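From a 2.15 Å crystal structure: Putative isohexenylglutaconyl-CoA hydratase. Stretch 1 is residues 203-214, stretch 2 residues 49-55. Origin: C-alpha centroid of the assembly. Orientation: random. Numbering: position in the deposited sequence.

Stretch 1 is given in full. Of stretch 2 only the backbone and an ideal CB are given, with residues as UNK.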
# COMPACT_ATOMS: atom_id res chain seq x y z
N GLN A 203 19.81 1.58 -16.72
CA GLN A 203 18.65 0.69 -16.77
C GLN A 203 17.52 1.27 -17.61
O GLN A 203 16.84 0.56 -18.34
CB GLN A 203 18.12 0.43 -15.38
CG GLN A 203 19.12 -0.31 -14.53
CD GLN A 203 18.62 -0.53 -13.12
OE1 GLN A 203 18.30 0.42 -12.41
NE2 GLN A 203 18.53 -1.78 -12.73
N LEU A 204 17.35 2.58 -17.49
CA LEU A 204 16.28 3.28 -18.16
C LEU A 204 16.47 3.35 -19.66
O LEU A 204 15.50 3.43 -20.42
CB LEU A 204 16.19 4.70 -17.56
CG LEU A 204 15.29 5.79 -18.14
CD1 LEU A 204 15.87 6.46 -19.38
CD2 LEU A 204 13.90 5.30 -18.37
N ARG A 205 17.73 3.36 -20.10
CA ARG A 205 18.02 3.56 -21.53
C ARG A 205 17.73 2.28 -22.35
O ARG A 205 17.61 2.36 -23.59
CB ARG A 205 19.48 4.03 -21.75
CG ARG A 205 19.83 5.42 -21.14
CD ARG A 205 19.38 6.61 -21.99
NE ARG A 205 20.35 7.72 -21.96
CZ ARG A 205 20.31 8.81 -22.74
NH1 ARG A 205 19.35 8.99 -23.65
NH2 ARG A 205 21.23 9.74 -22.62
N ARG A 206 17.64 1.13 -21.66
CA ARG A 206 17.16 -0.12 -22.23
C ARG A 206 15.70 0.04 -22.68
O ARG A 206 15.25 -0.65 -23.58
CB ARG A 206 17.14 -1.26 -21.18
CG ARG A 206 18.39 -1.58 -20.41
CD ARG A 206 19.53 -1.87 -21.33
NE ARG A 206 20.77 -2.13 -20.61
CZ ARG A 206 21.73 -1.22 -20.36
NH1 ARG A 206 21.60 0.05 -20.80
NH2 ARG A 206 22.82 -1.59 -19.68
N CYS A 207 14.98 0.95 -22.03
CA CYS A 207 13.52 1.02 -22.09
C CYS A 207 13.04 2.08 -23.07
O CYS A 207 13.48 3.23 -23.03
CB CYS A 207 12.98 1.30 -20.67
SG CYS A 207 13.37 -0.03 -19.45
N ALA A 208 12.14 1.69 -23.96
CA ALA A 208 11.62 2.62 -24.99
C ALA A 208 10.76 3.74 -24.39
O ALA A 208 10.06 3.53 -23.39
CB ALA A 208 10.80 1.85 -26.05
N PRO A 209 10.78 4.93 -25.00
CA PRO A 209 10.05 6.07 -24.43
C PRO A 209 8.51 6.09 -24.61
O PRO A 209 7.80 6.50 -23.71
CB PRO A 209 10.69 7.27 -25.13
CG PRO A 209 11.40 6.73 -26.33
CD PRO A 209 11.80 5.35 -25.98
N ASN A 210 8.00 5.67 -25.75
CA ASN A 210 6.55 5.58 -25.88
C ASN A 210 6.00 4.43 -25.04
O ASN A 210 4.91 4.56 -24.48
CB ASN A 210 6.12 5.46 -27.32
CG ASN A 210 6.53 6.65 -28.13
OD1 ASN A 210 5.82 7.66 -28.21
ND2 ASN A 210 7.70 6.55 -28.73
N ALA A 211 6.75 3.35 -24.91
CA ALA A 211 6.32 2.22 -24.08
C ALA A 211 6.26 2.64 -22.64
O ALA A 211 5.27 2.34 -21.96
CB ALA A 211 7.28 0.98 -24.21
N ASN A 212 7.33 3.28 -22.15
CA ASN A 212 7.37 3.74 -20.77
C ASN A 212 6.19 4.69 -20.48
O ASN A 212 5.47 4.53 -19.50
CB ASN A 212 8.71 4.45 -20.46
CG ASN A 212 9.69 3.57 -19.71
OD1 ASN A 212 9.46 2.37 -19.48
ND2 ASN A 212 10.81 4.18 -19.29
N ALA A 213 5.99 5.65 -21.38
CA ALA A 213 4.95 6.63 -21.23
C ALA A 213 3.54 5.99 -21.08
O ALA A 213 2.86 6.21 -20.08
CB ALA A 213 4.98 7.58 -22.40
N ALA A 214 3.14 5.15 -22.03
CA ALA A 214 1.89 4.40 -21.96
C ALA A 214 1.79 3.58 -20.68
O ALA A 214 0.75 3.55 -20.00
CB ALA A 214 1.81 3.48 -23.11
N UNK A 49 7.68 15.48 -25.70
CA UNK A 49 8.95 15.23 -26.37
C UNK A 49 9.62 13.94 -25.94
O UNK A 49 10.21 13.87 -24.85
CB UNK A 49 9.90 16.40 -26.12
N UNK A 50 9.59 12.94 -26.82
CA UNK A 50 10.08 11.59 -26.50
C UNK A 50 11.59 11.46 -26.67
O UNK A 50 12.16 10.41 -26.35
CB UNK A 50 9.38 10.56 -27.38
N UNK A 51 12.23 12.51 -27.18
CA UNK A 51 13.67 12.57 -27.11
C UNK A 51 14.10 12.78 -25.64
O UNK A 51 15.18 12.36 -25.24
CB UNK A 51 14.20 13.69 -28.01
N UNK A 52 13.23 13.37 -24.81
CA UNK A 52 13.53 13.54 -23.37
C UNK A 52 12.94 12.37 -22.59
O UNK A 52 11.73 12.28 -22.41
CB UNK A 52 12.98 14.86 -22.84
N UNK A 53 13.79 11.45 -22.15
CA UNK A 53 13.37 10.12 -21.67
C UNK A 53 13.47 10.05 -20.15
O UNK A 53 12.88 9.17 -19.53
CB UNK A 53 14.22 9.02 -22.30
N UNK A 54 14.27 10.94 -19.56
CA UNK A 54 14.39 11.00 -18.11
C UNK A 54 14.59 12.44 -17.56
O UNK A 54 15.07 13.33 -18.25
CB UNK A 54 15.56 10.12 -17.67
N UNK A 55 14.12 12.64 -16.34
CA UNK A 55 14.33 13.88 -15.63
C UNK A 55 14.99 13.53 -14.32
O UNK A 55 14.61 12.55 -13.66
CB UNK A 55 13.02 14.65 -15.42

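Position 49 opens a type I turn that runs to position 52, closed by a backbone hydrogen bond from the N of 52 to the O of 49 (3.1 Å). Its ideal CB has nothing of stretch 1 within 5.5 Å, so the turn is the better guide: Asp, Asn, Ser or Thr suit a first turn position, where a short polar side chain can meet the groups that follow. The residue is Asp49, whose OD1 accepts the hydrogen bonds that come from 51 and 52.

At position 50 (phi/psi -84/-5) CA-to-CB points toward stretch 1, and the ideal CB lies 4.2 Å from Pro209 CB and 4.5 Å from Asn210 ND2. A proline ring and the start of a helix offer an apolar surface beside a polar amide; Leu, Met, Gln, Lys or Arg could use it. The residue is Arg50. Its side chain runs along the helix: CG is 3.6 Å from Asn210 OD1, CD 4.1 Å from Pro209 CB, and the guanidinium NE 4.1 Å from Ala213 CB. The contact is one of packing, without a hydrogen bond to stretch 1.

Position 51 points away, and many small or polar residues would fit. Ser51 uses its hydroxyl within the turn, where OG donates to Asp49 OD1 (2.6 Å). Position 52 also points away, and stretch 1 sets no preference; it is Val52, whose N adds a weak hydrogen bond to Asp49 OD1 (3.1 Å).

Position 53 points toward stretch 1, its ideal CB 4.2 Å from Leu204 CD1 and 4.9 Å from Pro209 CB. Beyond these apolar atoms, the carbonyls of Arg205 and Cys207 are within reach of a long side chain. A long donor is favoured: Lys could reach for them, and Arg can do so with a planar group. The deposited Arg53 sends NH2 to both carbonyls, donating to Arg205 O (2.6 Å, 158°) and Cys207 O (2.9 Å, 149°). Its NE donates to water 1 (2.9 Å), which in turn donates to Cys207 O (2.6 Å). Arg205 CD covers one face of the guanidinium, 3.5 Å from Arg53 NH1, although the like-charged Arg205 NH1 and Arg53 NH1 are 3.8 Å apart. The backbone joins in through water 2, which donates to Arg53 O (2.9 Å) and accepts from Asn212 ND2 (3.1 Å).

Position 54 begins a strand (-145/151) and points toward Leu204, with CD1 4.0 Å from the ideal CB. So close an approach favours a small apolar residue. Ala54 keeps that contact.

Position 55 continues the strand out of reach of stretch 1; it is Leu55.

Stretch 2 (49-55) DRSVRAL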
# COMPACT_ATOMS: atom_id res chain seq x y z
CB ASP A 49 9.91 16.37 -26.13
CG ASP A 49 11.12 16.29 -27.01
OD1 ASP A 49 12.06 15.56 -26.68
OD2 ASP A 49 11.08 16.93 -28.07
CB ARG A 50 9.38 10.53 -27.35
CG ARG A 50 7.88 10.36 -27.07
CD ARG A 50 7.55 9.81 -25.67
NE ARG A 50 6.25 10.31 -25.24
CZ ARG A 50 6.06 11.41 -24.51
NH1 ARG A 50 7.10 12.12 -24.07
NH2 ARG A 50 4.82 11.78 -24.22
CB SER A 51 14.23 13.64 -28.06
OG SER A 51 14.41 14.89 -27.43
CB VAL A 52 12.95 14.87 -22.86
CG1 VAL A 52 13.34 15.10 -21.41
CG2 VAL A 52 13.44 16.04 -23.72
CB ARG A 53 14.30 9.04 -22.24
CG ARG A 53 14.37 8.95 -23.76
CD ARG A 53 15.54 8.07 -24.24
NE ARG A 53 15.40 6.67 -23.83
CZ ARG A 53 16.28 5.71 -24.10
NH1 ARG A 53 17.43 5.95 -24.76
NH2 ARG A 53 16.04 4.48 -23.68
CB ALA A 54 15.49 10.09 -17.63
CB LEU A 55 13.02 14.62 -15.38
CG LEU A 55 12.15 14.81 -16.63
CD1 LEU A 55 10.72 15.24 -16.25
CD2 LEU A 55 12.79 15.79 -17.61
O HOH W 1 13.02 5.72 -22.53
O HOH W 2 11.27 7.03 -20.54
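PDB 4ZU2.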